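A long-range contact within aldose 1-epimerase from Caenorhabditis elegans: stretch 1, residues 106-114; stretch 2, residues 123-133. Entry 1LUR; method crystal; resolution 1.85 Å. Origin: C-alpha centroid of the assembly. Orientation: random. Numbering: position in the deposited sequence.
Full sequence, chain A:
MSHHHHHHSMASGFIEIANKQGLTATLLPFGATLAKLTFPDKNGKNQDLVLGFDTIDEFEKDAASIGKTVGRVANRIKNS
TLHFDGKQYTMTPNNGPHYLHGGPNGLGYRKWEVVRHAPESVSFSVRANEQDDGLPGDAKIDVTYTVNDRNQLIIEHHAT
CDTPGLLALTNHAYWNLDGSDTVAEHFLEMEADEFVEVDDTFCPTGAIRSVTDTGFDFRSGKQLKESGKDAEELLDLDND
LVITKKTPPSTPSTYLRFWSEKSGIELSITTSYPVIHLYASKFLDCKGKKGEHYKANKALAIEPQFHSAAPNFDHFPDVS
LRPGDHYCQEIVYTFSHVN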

# COMPACT_ATOMS: atom_id res chain seq x y z
N GLY A 106 -11.25 -10.04 -1.76
CA GLY A 106 -10.55 -9.36 -0.68
C GLY A 106 -11.12 -7.95 -0.55
O GLY A 106 -11.93 -7.53 -1.38
N LEU A 107 -10.71 -7.22 0.48
CA LEU A 107 -11.19 -5.87 0.71
C LEU A 107 -10.99 -4.93 -0.47
O LEU A 107 -11.81 -4.05 -0.72
CB LEU A 107 -10.53 -5.27 1.97
CG LEU A 107 -10.64 -6.10 3.25
CD1 LEU A 107 -10.04 -5.31 4.41
CD2 LEU A 107 -12.11 -6.44 3.55
N GLY A 108 -9.90 -5.11 -1.21
CA GLY A 108 -9.64 -4.25 -2.35
C GLY A 108 -10.66 -4.42 -3.47
O GLY A 108 -10.79 -3.54 -4.32
N TYR A 109 -11.38 -5.53 -3.46
CA TYR A 109 -12.39 -5.79 -4.49
C TYR A 109 -13.81 -5.64 -4.01
O TYR A 109 -14.74 -6.12 -4.66
CB TYR A 109 -12.21 -7.20 -5.07
CG TYR A 109 -10.93 -7.38 -5.84
CD1 TYR A 109 -10.71 -6.68 -7.01
CD2 TYR A 109 -9.93 -8.22 -5.37
CE1 TYR A 109 -9.50 -6.80 -7.70
CE2 TYR A 109 -8.73 -8.35 -6.05
CZ TYR A 109 -8.52 -7.64 -7.22
OH TYR A 109 -7.32 -7.74 -7.89
N ARG A 110 -14.00 -4.97 -2.88
CA ARG A 110 -15.35 -4.79 -2.37
C ARG A 110 -15.75 -3.33 -2.23
O ARG A 110 -14.91 -2.44 -2.13
CB ARG A 110 -15.48 -5.51 -1.03
CG ARG A 110 -15.22 -7.01 -1.16
CD ARG A 110 -15.39 -7.70 0.15
NE ARG A 110 -16.72 -7.47 0.69
CZ ARG A 110 -17.08 -7.76 1.93
NH1 ARG A 110 -16.21 -8.31 2.77
NH2 ARG A 110 -18.32 -7.50 2.34
N LYS A 111 -17.06 -3.08 -2.25
CA LYS A 111 -17.60 -1.74 -2.13
C LYS A 111 -17.74 -1.36 -0.66
O LYS A 111 -18.56 -1.93 0.07
CB LYS A 111 -18.96 -1.67 -2.82
CG LYS A 111 -18.97 -2.25 -4.24
CD LYS A 111 -20.31 -2.03 -4.94
CE LYS A 111 -20.47 -0.57 -5.35
NZ LYS A 111 -19.39 -0.18 -6.31
N TRP A 112 -16.93 -0.41 -0.22
CA TRP A 112 -16.96 0.04 1.17
C TRP A 112 -18.04 1.10 1.37
O TRP A 112 -18.39 1.81 0.43
CB TRP A 112 -15.62 0.66 1.56
CG TRP A 112 -14.46 -0.27 1.55
CD1 TRP A 112 -14.03 -1.05 0.51
CD2 TRP A 112 -13.52 -0.47 2.61
NE1 TRP A 112 -12.87 -1.72 0.86
CE2 TRP A 112 -12.54 -1.38 2.15
CE3 TRP A 112 -13.41 0.04 3.91
CZ2 TRP A 112 -11.47 -1.79 2.94
CZ3 TRP A 112 -12.34 -0.37 4.70
CH2 TRP A 112 -11.39 -1.27 4.21
N GLU A 113 -18.54 1.21 2.60
CA GLU A 113 -19.57 2.19 2.93
C GLU A 113 -18.89 3.50 3.31
O GLU A 113 -17.80 3.51 3.87
CB GLU A 113 -20.40 1.71 4.13
CG GLU A 113 -21.25 0.48 3.86
CD GLU A 113 -22.49 0.81 3.05
OE1 GLU A 113 -23.34 1.56 3.56
OE2 GLU A 113 -22.61 0.32 1.91
N VAL A 114 -19.54 4.62 2.98
CA VAL A 114 -18.98 5.92 3.32
C VAL A 114 -19.62 6.26 4.65
O VAL A 114 -20.82 6.51 4.72
CB VAL A 114 -19.37 6.99 2.28
CG1 VAL A 114 -18.95 8.36 2.79
CG2 VAL A 114 -18.71 6.69 0.95
N SER A 123 -14.11 8.74 5.46
CA SER A 123 -13.90 7.45 6.11
C SER A 123 -14.77 6.40 5.45
O SER A 123 -15.92 6.67 5.08
CB SER A 123 -14.24 7.52 7.60
OG SER A 123 -13.40 8.45 8.28
N PHE A 124 -14.22 5.20 5.28
CA PHE A 124 -14.92 4.08 4.66
C PHE A 124 -14.96 2.93 5.66
O PHE A 124 -14.06 2.80 6.49
CB PHE A 124 -14.18 3.58 3.42
CG PHE A 124 -14.00 4.62 2.35
CD1 PHE A 124 -12.76 5.20 2.13
CD2 PHE A 124 -15.07 5.00 1.54
CE1 PHE A 124 -12.57 6.14 1.12
CE2 PHE A 124 -14.90 5.94 0.53
CZ PHE A 124 -13.65 6.51 0.32
N SER A 125 -15.99 2.11 5.57
CA SER A 125 -16.10 0.98 6.48
C SER A 125 -16.59 -0.23 5.70
O SER A 125 -17.26 -0.08 4.68
CB SER A 125 -17.07 1.29 7.62
OG SER A 125 -17.06 0.25 8.59
N VAL A 126 -16.24 -1.42 6.17
CA VAL A 126 -16.64 -2.65 5.50
C VAL A 126 -16.46 -3.82 6.46
O VAL A 126 -15.62 -3.78 7.36
CB VAL A 126 -15.81 -2.91 4.23
CG1 VAL A 126 -14.38 -3.31 4.59
CG2 VAL A 126 -16.47 -3.98 3.38
N ARG A 127 -17.26 -4.87 6.26
CA ARG A 127 -17.18 -6.05 7.10
C ARG A 127 -16.76 -7.23 6.25
O ARG A 127 -17.09 -7.30 5.07
CB ARG A 127 -18.53 -6.35 7.74
CG ARG A 127 -19.00 -5.33 8.75
CD ARG A 127 -20.43 -5.63 9.18
NE ARG A 127 -20.88 -4.76 10.26
CZ ARG A 127 -20.48 -4.87 11.52
NH1 ARG A 127 -19.63 -5.83 11.87
NH2 ARG A 127 -20.93 -4.01 12.43
N ALA A 128 -16.04 -8.16 6.86
CA ALA A 128 -15.57 -9.34 6.16
C ALA A 128 -15.43 -10.51 7.13
O ALA A 128 -14.96 -10.34 8.25
CB ALA A 128 -14.23 -9.05 5.48
N ASN A 129 -15.87 -11.69 6.70
CA ASN A 129 -15.79 -12.89 7.51
C ASN A 129 -15.30 -14.05 6.64
O ASN A 129 -15.14 -13.90 5.43
CB ASN A 129 -17.15 -13.25 8.13
CG ASN A 129 -18.23 -13.45 7.09
OD1 ASN A 129 -17.96 -13.81 5.95
ND2 ASN A 129 -19.49 -13.22 7.49
N GLU A 130 -15.09 -15.21 7.25
CA GLU A 130 -14.62 -16.37 6.50
C GLU A 130 -15.45 -16.66 5.24
O GLU A 130 -14.88 -17.04 4.22
CB GLU A 130 -14.57 -17.61 7.41
CG GLU A 130 -13.88 -18.82 6.78
CD GLU A 130 -13.81 -20.02 7.72
OE1 GLU A 130 -14.34 -19.92 8.84
OE2 GLU A 130 -13.22 -21.07 7.34
N GLN A 131 -16.77 -16.48 5.29
CA GLN A 131 -17.58 -16.75 4.11
C GLN A 131 -17.26 -15.83 2.95
O GLN A 131 -17.40 -16.21 1.79
CB GLN A 131 -19.08 -16.64 4.40
CG GLN A 131 -19.71 -17.85 5.05
CD GLN A 131 -19.81 -17.71 6.55
OE1 GLN A 131 -20.38 -16.74 7.05
NE2 GLN A 131 -19.28 -18.69 7.28
N ASP A 132 -16.83 -14.61 3.25
CA ASP A 132 -16.49 -13.65 2.22
C ASP A 132 -15.16 -13.92 1.53
O ASP A 132 -15.06 -13.80 0.31
CB ASP A 132 -16.41 -12.22 2.78
CG ASP A 132 -17.72 -11.72 3.32
OD1 ASP A 132 -18.72 -11.74 2.56
OD2 ASP A 132 -17.75 -11.29 4.49
N ASP A 133 -14.15 -14.29 2.31
CA ASP A 133 -12.83 -14.55 1.74
C ASP A 133 -12.07 -15.80 2.16
O ASP A 133 -10.91 -15.96 1.80
CB ASP A 133 -11.96 -13.34 2.03
CG ASP A 133 -11.95 -12.98 3.51
OD1 ASP A 133 -12.07 -13.91 4.34
OD2 ASP A 133 -11.82 -11.79 3.85
O HOH W 1 -13.42 -9.67 2.13

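The two stretches pair as antiparallel strands at one end, and side chains extend the contact beyond the pairing. Together they bury 610 Å² of surface. Glu 113 and Ser 125 form the hydrogen-bonded pair. Glu 113 N donates to Ser 125 O at 2.8 Å, and Ser 125 N returns a bond to Glu 113 O at 2.9 Å. Val 114 and Phe 124 form the next, non-hydrogen-bonded pair. Glu 113 O also receives a CA-H...O contact from Phe 124 CA at 3.0 Å.

Apolar packing centres on Val 126 and Trp 112. Val 126 CG1 sits 3.3 Å from the centroid of the Trp 112 six-membered ring, almost on the ring normal. This is a CH-pi contact over the face. Within its own stretch, Trp 112 NE1 donates to Leu 107 O at 3.0 Å. Leu 107 CD2 adds contacts to Val 126 CG1 at 4.0 Å and Ala 128 CB at 3.9 Å. Phe 124 CB lies 3.7 Å from Trp 112 CE3. Val 114 CG2 meets Phe 124 CE2 at 3.9 Å.

Polar contacts gather round Arg 110. Arg 110 NH1 makes a weak hydrogen bond to Arg 127 O; the distance is short, 2.7 Å, but the angle is poor. Val 126 CG2 covers one face of the guanidinium, and Asp 132 OD1 lies over the opposite face. Arg 110 NH1 and Asp 132 OD2 form a long salt bridge of 3.8 Å. The oxygen is well out of the guanidinium plane, so the attraction is between charges alone. A water accepts from Arg 110 NH1 and donates to Asp 133 OD2, linking the stretches. Asn 129 OD1 caps the helix by accepting from Asp 132 N at 3.0 Å, while Asp 132 OD2 accepts from Asn 129 N at 2.9 Å.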